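Similar to sp|P32453 Saccharomyces cerevisiae YNL315c ATP11 (Candida glabrata CBS 138, PDB 2P4F) probably acts as a mitochondrial chaperone that binds unfolded protein and assists assembly of the F1 part of ATP synthase. Local coordinates at residues E120-R124 and L134-V138; L181-Q185 and C196-L201; N253-F257 and L293-N299. All coordinates share one frame; numbering follows the deposited sequence.

Contact 1 of 3, residues E120-R124 and L134-V138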
loop_
_atom_site.group_PDB
_atom_site.type_symbol
_atom_site.label_atom_id
_atom_site.label_comp_id
_atom_site.label_asym_id
_atom_site.label_seq_id
_atom_site.Cartn_x
_atom_site.Cartn_y
_atom_site.Cartn_z
ATOM N N GLU A 120 -18.411 -0.018 -6.009
ATOM C CA GLU A 120 -17.311 0.843 -6.471
ATOM C C GLU A 120 -17.778 2.284 -6.602
ATOM O O GLU A 120 -17.053 3.201 -6.178
ATOM C CB GLU A 120 -16.710 0.349 -7.777
ATOM C CG GLU A 120 -15.608 1.284 -8.270
ATOM C CD GLU A 120 -14.778 0.716 -9.412
ATOM O OE1 GLU A 120 -14.949 -0.475 -9.781
ATOM O OE2 GLU A 120 -13.929 1.456 -9.989
ATOM N N PHE A 121 -18.990 2.517 -7.137
ATOM C CA PHE A 121 -19.477 3.922 -7.245
ATOM C C PHE A 121 -19.580 4.569 -5.885
ATOM O O PHE A 121 -19.196 5.712 -5.656
ATOM C CB PHE A 121 -20.858 3.903 -7.887
ATOM C CG PHE A 121 -20.824 3.617 -9.397
ATOM C CD1 PHE A 121 -19.672 3.583 -10.168
ATOM C CD2 PHE A 121 -22.028 3.369 -10.013
ATOM C CE1 PHE A 121 -19.751 3.321 -11.520
ATOM C CE2 PHE A 121 -22.122 3.158 -11.375
ATOM C CZ PHE A 121 -20.968 3.134 -12.146
ATOM N N LEU A 122 -20.136 3.792 -4.945
ATOM C CA LEU A 122 -20.326 4.385 -3.598
ATOM C C LEU A 122 -19.005 4.694 -2.925
ATOM O O LEU A 122 -18.868 5.681 -2.227
ATOM C CB LEU A 122 -21.122 3.449 -2.691
ATOM C CG LEU A 122 -22.598 3.278 -3.057
ATOM C CD1 LEU A 122 -23.170 2.216 -2.128
ATOM C CD2 LEU A 122 -23.312 4.632 -2.909
ATOM N N TRP A 123 -18.062 3.787 -3.126
ATOM C CA TRP A 123 -16.742 3.990 -2.470
ATOM C C TRP A 123 -16.050 5.210 -3.056
ATOM O O TRP A 123 -15.501 6.049 -2.325
ATOM C CB TRP A 123 -15.915 2.761 -2.708
ATOM C CG TRP A 123 -14.556 2.699 -2.098
ATOM C CD1 TRP A 123 -13.323 2.639 -2.699
ATOM C CD2 TRP A 123 -14.312 2.664 -0.672
ATOM N NE1 TRP A 123 -12.346 2.574 -1.713
ATOM C CE2 TRP A 123 -12.919 2.585 -0.474
ATOM C CE3 TRP A 123 -15.143 2.687 0.438
ATOM C CZ2 TRP A 123 -12.306 2.523 0.784
ATOM C CZ3 TRP A 123 -14.548 2.634 1.710
ATOM C CH2 TRP A 123 -13.156 2.557 1.867
ATOM N N ARG A 124 -16.107 5.315 -4.403
ATOM C CA ARG A 124 -15.482 6.512 -4.983
ATOM C C ARG A 124 -16.229 7.771 -4.568
ATOM O O ARG A 124 -15.584 8.803 -4.338
ATOM C CB ARG A 124 -15.399 6.344 -6.507
ATOM C CG ARG A 124 -14.467 5.187 -6.884
ATOM C CD ARG A 124 -14.273 5.204 -8.393
ATOM N NE ARG A 124 -13.464 4.061 -8.803
ATOM C CZ ARG A 124 -12.150 3.919 -8.692
ATOM N NH1 ARG A 124 -11.415 4.892 -8.158
ATOM N NH2 ARG A 124 -11.574 2.795 -9.126
ATOM N N LEU A 134 -6.171 8.826 -1.967
ATOM C CA LEU A 134 -5.905 7.733 -2.892
ATOM C C LEU A 134 -7.046 6.737 -2.769
ATOM O O LEU A 134 -7.421 6.327 -1.672
ATOM C CB LEU A 134 -4.596 6.995 -2.567
ATOM C CG LEU A 134 -3.289 7.816 -2.657
ATOM C CD1 LEU A 134 -2.094 6.888 -2.619
ATOM C CD2 LEU A 134 -3.245 8.633 -3.928
ATOM N N VAL A 135 -7.685 6.364 -3.883
ATOM C CA VAL A 135 -8.826 5.483 -3.828
ATOM C C VAL A 135 -8.686 4.435 -4.915
ATOM O O VAL A 135 -8.331 4.815 -6.036
ATOM C CB VAL A 135 -10.149 6.259 -4.037
ATOM C CG1 VAL A 135 -11.350 5.341 -3.941
ATOM C CG2 VAL A 135 -10.260 7.370 -2.997
ATOM N N ALA A 136 -8.957 3.171 -4.606
ATOM C CA ALA A 136 -8.906 2.134 -5.638
ATOM C C ALA A 136 -9.844 1.011 -5.260
ATOM O O ALA A 136 -10.217 0.885 -4.087
ATOM C CB ALA A 136 -7.488 1.579 -5.810
ATOM N N VAL A 137 -10.177 0.220 -6.280
ATOM C CA VAL A 137 -10.823 -1.060 -6.059
ATOM C C VAL A 137 -9.957 -2.116 -6.755
ATOM O O VAL A 137 -9.710 -1.935 -7.966
ATOM C CB VAL A 137 -12.249 -1.037 -6.608
ATOM C CG1 VAL A 137 -12.887 -2.404 -6.437
ATOM C CG2 VAL A 137 -13.042 0.039 -5.879
ATOM N N VAL A 138 -9.512 -3.136 -6.069
ATOM C CA VAL A 138 -8.520 -4.126 -6.509
ATOM C C VAL A 138 -9.132 -5.501 -6.515
ATOM O O VAL A 138 -9.769 -5.841 -5.520
ATOM C CB VAL A 138 -7.310 -4.105 -5.520
ATOM C CG1 VAL A 138 -6.204 -5.042 -5.899
ATOM C CG2 VAL A 138 -6.748 -2.674 -5.407
HETATM O O HOH W 1 -9.274 1.133 -8.850
HETATM O O HOH W 2 -8.364 4.007 -8.917
#
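Helix 120-124 runs nearly antiparallel to strand 134-138, the axes of the two segments 9.1 Å apart at an angle of 166°, so that E120 lies across from V137 and R124 across from V135. Both valines direct their CB toward the helix, and the indole of W123 comes to meet them, closer to V135. Its CD1 comes to 3.6 Å from V135 CG1 and also touches CG2 of V137, both methyls lying oblique to the ring. With CG anti to the backbone N (chi1 -178°), the indole projects off the helix toward the sheet, where NE1 donates to the carbonyl of M232 on the next strand; the ring thus spans two strands and meets L231 there. Strand 133-139 is an outermost strand of the six-stranded antiparallel sheet, the half barrel, and helix 116-126 packs over the sheet face that carries V135 and V137, at this edge. On the more open flank, the methylene CG of E120 lies 3.7 Å from V137 CG2, while its OE2 accepts from R124 NE on the anti lone pair and from R124 NH2 above the carboxylate plane. The arginine grips side-on, 2.9 Å from NE to OE2, with that oxygen in the guanidinium plane. This intrahelical salt bridge fixes the guanidinium's rotation and leaves NH1 and NH2 each an N-H for a water in the guanidinium plane, bridging to the strand. One accepts from R124 NH2 and from V137 N (2.9 Å from the latter); the other accepts from R124 NH1 and donates to V135 O at 3.0 Å.

Contact 2 of 3, residues L181-Q185 and C196-L201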
loop_
_atom_site.group_PDB
_atom_site.type_symbol
_atom_site.label_atom_id
_atom_site.label_comp_id
_atom_site.label_asym_id
_atom_site.label_seq_id
_atom_site.Cartn_x
_atom_site.Cartn_y
_atom_site.Cartn_z
ATOM N N LEU A 181 14.882 8.379 0.895
ATOM C CA LEU A 181 14.356 7.067 1.248
ATOM C C LEU A 181 13.139 7.149 2.162
ATOM O O LEU A 181 13.094 8.008 3.037
ATOM C CB LEU A 181 15.447 6.249 1.970
ATOM C CG LEU A 181 16.715 6.015 1.150
ATOM C CD1 LEU A 181 17.721 5.237 2.022
ATOM C CD2 LEU A 181 16.391 5.300 -0.155
ATOM N N GLN A 182 12.241 6.204 1.904
ATOM C CA GLN A 182 10.998 6.052 2.651
ATOM C C GLN A 182 10.942 4.665 3.244
ATOM O O GLN A 182 11.270 3.736 2.512
ATOM C CB GLN A 182 9.805 6.211 1.705
ATOM C CG GLN A 182 9.893 7.444 0.804
ATOM C CD GLN A 182 9.961 8.766 1.534
ATOM O OE1 GLN A 182 9.162 9.002 2.445
ATOM N NE2 GLN A 182 10.876 9.682 1.154
ATOM N N TYR A 183 10.497 4.535 4.490
ATOM C CA TYR A 183 10.087 3.207 4.944
ATOM C C TYR A 183 8.694 2.907 4.460
ATOM O O TYR A 183 7.829 3.807 4.441
ATOM C CB TYR A 183 10.053 3.216 6.468
ATOM C CG TYR A 183 11.361 2.896 7.163
ATOM C CD1 TYR A 183 12.013 1.705 6.861
ATOM C CD2 TYR A 183 11.908 3.722 8.121
ATOM C CE1 TYR A 183 13.216 1.366 7.484
ATOM C CE2 TYR A 183 13.092 3.406 8.766
ATOM C CZ TYR A 183 13.750 2.219 8.429
ATOM O OH TYR A 183 14.899 1.845 9.048
ATOM N N VAL A 184 8.480 1.645 4.119
ATOM C CA VAL A 184 7.173 1.076 3.829
ATOM C C VAL A 184 6.883 0.048 4.896
ATOM O O VAL A 184 7.744 -0.859 5.057
ATOM C CB VAL A 184 7.166 0.396 2.444
ATOM C CG1 VAL A 184 5.832 -0.313 2.183
ATOM C CG2 VAL A 184 7.499 1.416 1.353
ATOM N N GLN A 185 5.785 0.120 5.620
ATOM C CA GLN A 185 5.498 -0.899 6.628
ATOM C C GLN A 185 4.055 -1.386 6.409
ATOM O O GLN A 185 3.138 -0.562 6.380
ATOM C CB GLN A 185 5.651 -0.365 8.085
ATOM C CG GLN A 185 5.612 -1.539 9.093
ATOM C CD GLN A 185 5.887 -1.090 10.519
ATOM O OE1 GLN A 185 6.016 0.137 10.811
ATOM N NE2 GLN A 185 5.979 -2.074 11.413
ATOM N N CYS A 196 -0.929 -0.024 4.913
ATOM C CA CYS A 196 0.426 0.195 4.401
ATOM C C CYS A 196 0.811 1.605 4.810
ATOM O O CYS A 196 0.051 2.557 4.449
ATOM C CB CYS A 196 0.431 -0.015 2.868
ATOM S SG CYS A 196 2.132 0.213 2.235
ATOM N N LEU A 197 1.884 1.826 5.558
ATOM C CA LEU A 197 2.275 3.107 6.097
ATOM C C LEU A 197 3.596 3.515 5.446
ATOM O O LEU A 197 4.521 2.672 5.420
ATOM C CB LEU A 197 2.496 3.005 7.604
ATOM C CG LEU A 197 1.373 2.338 8.446
ATOM C CD1 LEU A 197 1.772 2.413 9.923
ATOM C CD2 LEU A 197 0.030 2.950 8.157
ATOM N N ILE A 198 3.706 4.719 4.945
ATOM C CA ILE A 198 4.934 5.190 4.321
ATOM C C ILE A 198 5.427 6.418 5.069
ATOM O O ILE A 198 4.684 7.388 5.261
ATOM C CB ILE A 198 4.725 5.418 2.802
ATOM C CG1 ILE A 198 3.981 4.248 2.125
ATOM C CG2 ILE A 198 6.089 5.679 2.129
ATOM C CD1 ILE A 198 3.742 4.479 0.623
ATOM N N THR A 199 6.698 6.375 5.499
ATOM C CA THR A 199 7.294 7.340 6.398
ATOM C C THR A 199 8.668 7.772 5.884
ATOM O O THR A 199 9.443 6.920 5.403
ATOM C CB THR A 199 7.516 6.712 7.792
ATOM O OG1 THR A 199 6.266 6.163 8.225
ATOM C CG2 THR A 199 7.985 7.759 8.786
ATOM N N SER A 200 8.958 9.048 5.971
ATOM C CA SER A 200 10.299 9.418 5.497
ATOM C C SER A 200 11.397 8.948 6.430
ATOM O O SER A 200 11.319 9.206 7.654
ATOM C CB SER A 200 10.362 10.929 5.318
ATOM O OG SER A 200 11.649 11.326 4.884
ATOM N N LEU A 201 12.403 8.284 5.914
ATOM C CA LEU A 201 13.345 7.595 6.805
ATOM C C LEU A 201 14.219 8.580 7.560
ATOM O O LEU A 201 14.552 8.384 8.732
ATOM C CB LEU A 201 14.178 6.632 5.935
ATOM C CG LEU A 201 15.121 5.681 6.692
ATOM C CD1 LEU A 201 15.255 4.366 5.924
ATOM C CD2 LEU A 201 16.470 6.296 6.833
HETATM O O HOH W 3 14.534 10.184 4.008
HETATM O O HOH W 4 11.210 12.437 2.247
#
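The carbonyl oxygen of L181 takes two donors: the backbone N of L201, at 3.0 Å and nearly straight (169°), and a water that also donates to S200 OG. L201 N approaches tilted from the carbonyl plane. From there the ladder continues through the pairs Y183-T199 and Q185-L197, both hydrogen-bonded in each direction; Y183 N to T199 O measures 2.8 Å, as does L197 N to Q185 O. The non-hydrogen-bonded pairs Q182-S200 and V184-I198 fall between them. These are the neighbouring strands of the antiparallel hairpin 179-190 and 193-200, between strands 215-220 and 156-162 of the half-barrel sheet. One face carries Q182, V184, I198 and S200, and there helix 244-257 covers V184 and I198 with V254 and L250. On this face V184 CG1 also meets C196 SG at 3.7 Å. The chain of Q182 bends at chi2 (-60°), which brings its amide back beside S200: OE1 lies 3.3 Å from S200 CA and accepts from H214 NE2, while NE2 donates to E180 O and to a second water. That water donates to S200 OG, whose hydroxyl also bonds E203. On the face of Y183 and T199, L201 swings its CD1 over the phenol ring, a CH-pi contact 3.8 Å from the centroid and offset toward the rim; Y204 meets the same ring edge-to-face.

Contact 3 of 3, residues N253-F257 and L293-N299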
loop_
_atom_site.group_PDB
_atom_site.type_symbol
_atom_site.label_atom_id
_atom_site.label_comp_id
_atom_site.label_asym_id
_atom_site.label_seq_id
_atom_site.Cartn_x
_atom_site.Cartn_y
_atom_site.Cartn_z
ATOM N N ASN A 253 5.196 1.430 -6.902
ATOM C CA ASN A 253 6.402 0.655 -6.636
ATOM C C ASN A 253 6.196 -0.336 -5.510
ATOM O O ASN A 253 6.785 -1.437 -5.530
ATOM C CB ASN A 253 7.568 1.629 -6.373
ATOM C CG ASN A 253 8.545 1.661 -7.542
ATOM O OD1 ASN A 253 8.560 0.768 -8.407
ATOM N ND2 ASN A 253 9.397 2.662 -7.605
ATOM N N VAL A 254 5.354 -0.021 -4.521
ATOM C CA VAL A 254 5.061 -1.075 -3.529
ATOM C C VAL A 254 4.476 -2.302 -4.218
ATOM O O VAL A 254 4.907 -3.407 -3.931
ATOM C CB VAL A 254 4.064 -0.577 -2.470
ATOM C CG1 VAL A 254 3.548 -1.701 -1.597
ATOM C CG2 VAL A 254 4.699 0.503 -1.578
ATOM N N GLN A 255 3.552 -2.057 -5.156
ATOM C CA GLN A 255 2.967 -3.185 -5.868
ATOM C C GLN A 255 4.024 -3.958 -6.649
ATOM O O GLN A 255 4.005 -5.191 -6.740
ATOM C CB GLN A 255 1.899 -2.672 -6.834
ATOM C CG GLN A 255 0.706 -2.077 -6.084
ATOM C CD GLN A 255 -0.380 -1.590 -7.023
ATOM O OE1 GLN A 255 -1.306 -0.909 -6.603
ATOM N NE2 GLN A 255 -0.244 -1.970 -8.298
ATOM N N ARG A 256 4.990 -3.273 -7.264
ATOM C CA ARG A 256 5.972 -3.967 -8.104
ATOM C C ARG A 256 6.875 -4.858 -7.271
ATOM O O ARG A 256 7.245 -5.946 -7.714
ATOM C CB ARG A 256 6.815 -2.952 -8.909
ATOM C CG ARG A 256 5.976 -2.237 -9.987
ATOM C CD ARG A 256 6.804 -1.726 -11.156
ATOM N NE ARG A 256 7.881 -0.833 -10.656
ATOM C CZ ARG A 256 8.796 -0.379 -11.509
ATOM N NH1 ARG A 256 9.772 0.412 -11.082
ATOM N NH2 ARG A 256 8.738 -0.703 -12.811
ATOM N N PHE A 257 7.260 -4.388 -6.080
ATOM C CA PHE A 257 8.147 -5.181 -5.226
ATOM C C PHE A 257 7.375 -6.280 -4.495
ATOM O O PHE A 257 7.901 -7.388 -4.296
ATOM C CB PHE A 257 8.884 -4.272 -4.233
ATOM C CG PHE A 257 10.036 -3.555 -4.939
ATOM C CD1 PHE A 257 11.299 -4.144 -4.965
ATOM C CD2 PHE A 257 9.835 -2.327 -5.555
ATOM C CE1 PHE A 257 12.315 -3.454 -5.615
ATOM C CE2 PHE A 257 10.842 -1.647 -6.219
ATOM C CZ PHE A 257 12.112 -2.227 -6.254
ATOM N N LEU A 293 16.386 -0.714 -9.302
ATOM C CA LEU A 293 15.210 -1.487 -9.623
ATOM C C LEU A 293 13.951 -0.650 -9.403
ATOM O O LEU A 293 12.951 -0.858 -10.076
ATOM C CB LEU A 293 15.095 -2.758 -8.775
ATOM C CG LEU A 293 16.090 -3.880 -9.055
ATOM C CD1 LEU A 293 16.031 -4.931 -7.947
ATOM C CD2 LEU A 293 15.818 -4.593 -10.366
ATOM N N ALA A 294 13.978 0.293 -8.467
ATOM C CA ALA A 294 12.771 1.113 -8.269
ATOM C C ALA A 294 12.576 2.107 -9.412
ATOM O O ALA A 294 11.462 2.502 -9.726
ATOM C CB ALA A 294 12.909 1.848 -6.946
ATOM N N GLN A 295 13.673 2.543 -10.046
ATOM C CA GLN A 295 13.639 3.531 -11.107
ATOM C C GLN A 295 13.448 2.885 -12.471
ATOM O O GLN A 295 13.022 3.622 -13.372
ATOM C CB GLN A 295 14.930 4.376 -11.174
ATOM C CG GLN A 295 15.137 5.245 -9.954
ATOM C CD GLN A 295 16.359 6.124 -9.906
ATOM O OE1 GLN A 295 17.357 5.945 -10.632
ATOM N NE2 GLN A 295 16.252 7.122 -9.026
ATOM N N SER A 296 13.762 1.610 -12.616
ATOM C CA SER A 296 13.659 0.892 -13.889
ATOM C C SER A 296 12.215 0.815 -14.363
ATOM O O SER A 296 11.347 0.499 -13.530
ATOM C CB SER A 296 14.145 -0.563 -13.789
ATOM O OG SER A 296 13.735 -1.240 -14.959
ATOM N N MET A 297 11.971 1.077 -15.655
ATOM C CA MET A 297 10.613 1.040 -16.168
ATOM C C MET A 297 10.103 -0.351 -16.522
ATOM O O MET A 297 8.933 -0.543 -16.878
ATOM C CB MET A 297 10.556 1.969 -17.409
ATOM C CG MET A 297 10.877 3.379 -16.906
ATOM S SD MET A 297 9.377 4.328 -16.629
ATOM C CE MET A 297 9.279 4.380 -14.843
ATOM N N GLU A 298 10.981 -1.347 -16.442
ATOM C CA GLU A 298 10.574 -2.675 -16.857
ATOM C C GLU A 298 9.837 -3.374 -15.719
ATOM O O GLU A 298 10.250 -3.171 -14.577
ATOM C CB GLU A 298 11.786 -3.502 -17.259
ATOM C CG GLU A 298 12.555 -2.816 -18.394
ATOM C CD GLU A 298 13.606 -3.799 -18.876
ATOM O OE1 GLU A 298 14.687 -3.789 -18.253
ATOM O OE2 GLU A 298 13.298 -4.548 -19.817
ATOM N N ASN A 299 8.836 -4.137 -16.153
ATOM C CA ASN A 299 8.008 -4.847 -15.178
ATOM C C ASN A 299 8.235 -6.349 -15.226
ATOM O O ASN A 299 9.028 -6.842 -16.050
ATOM C CB ASN A 299 6.514 -4.561 -15.408
ATOM C CG ASN A 299 6.234 -3.069 -15.399
ATOM O OD1 ASN A 299 5.575 -2.524 -16.293
ATOM N ND2 ASN A 299 6.739 -2.386 -14.391
ATOM O OXT ASN A 299 7.572 -7.017 -14.407
#
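R256 gives up the most surface here, its guanidinium meeting N253 of its own helix and the chain that leaves helix 287-295 edge-on. NH1 and NH2 meet S296 O end-on, at 2.9 Å from NH1, so one carbonyl oxygen takes both donors close to the guanidinium plane. On its other edge NE and NH1 both reach N253 OD1, with NE at 2.8 Å. A bend at chi3 (-56°) turns the arginine's end into this position, and the two paired grips hold its rotation.

The amide of N253 is used at both ends: OD1 steadies R256, and ND2 donates to A294 O in a nearly straight bond of 3.0 Å (171°), which lies near the amide plane but tilted from the carbonyl plane. A294, next in buried surface, sets CB 3.7 Å from N253 ND2 and also against F257 CE2. The edge of the F257 ring is turned to A294 N, and its CZ packs against L293 CB at 3.9 Å. R271 of helix 266-280 bonds the carbonyls of L293 and E298.

Carbonyls at a helix C-terminus lack helical N-H partners, and side chains of helix 244-257 supply donors to A294 and S296 just where helix 287-295 gives way to the C-terminal tail. S296 is the first residue to leave helical angles, and its OG accepts from E298 N, an ST turn.

How the contacts relate
Contacts 1 and 2 belong to one antiparallel sheet but to different parts of it: strand 133-139 of contact 1 forms an edge, whereas the hairpin of contact 2 lies toward the opposite edge strand, 156-162. Their centres are 23 Å apart, on opposite sides of the chain's centre. Contact 3 is nearer to contact 2, about 16 Å between centres, and the two meet directly where V184 CG1 lies 4.0 Å from V254 CG2. Contacts 1 and 3, 24 Å apart between centres, do not touch. Helix 244-257 links the hairpin to the C-terminal helices, and its other end reaches L134 through L244 and Q248. A hexaethylene glycol, probably from the crystallisation liquor, lies about 4 Å from the Q185 side chain.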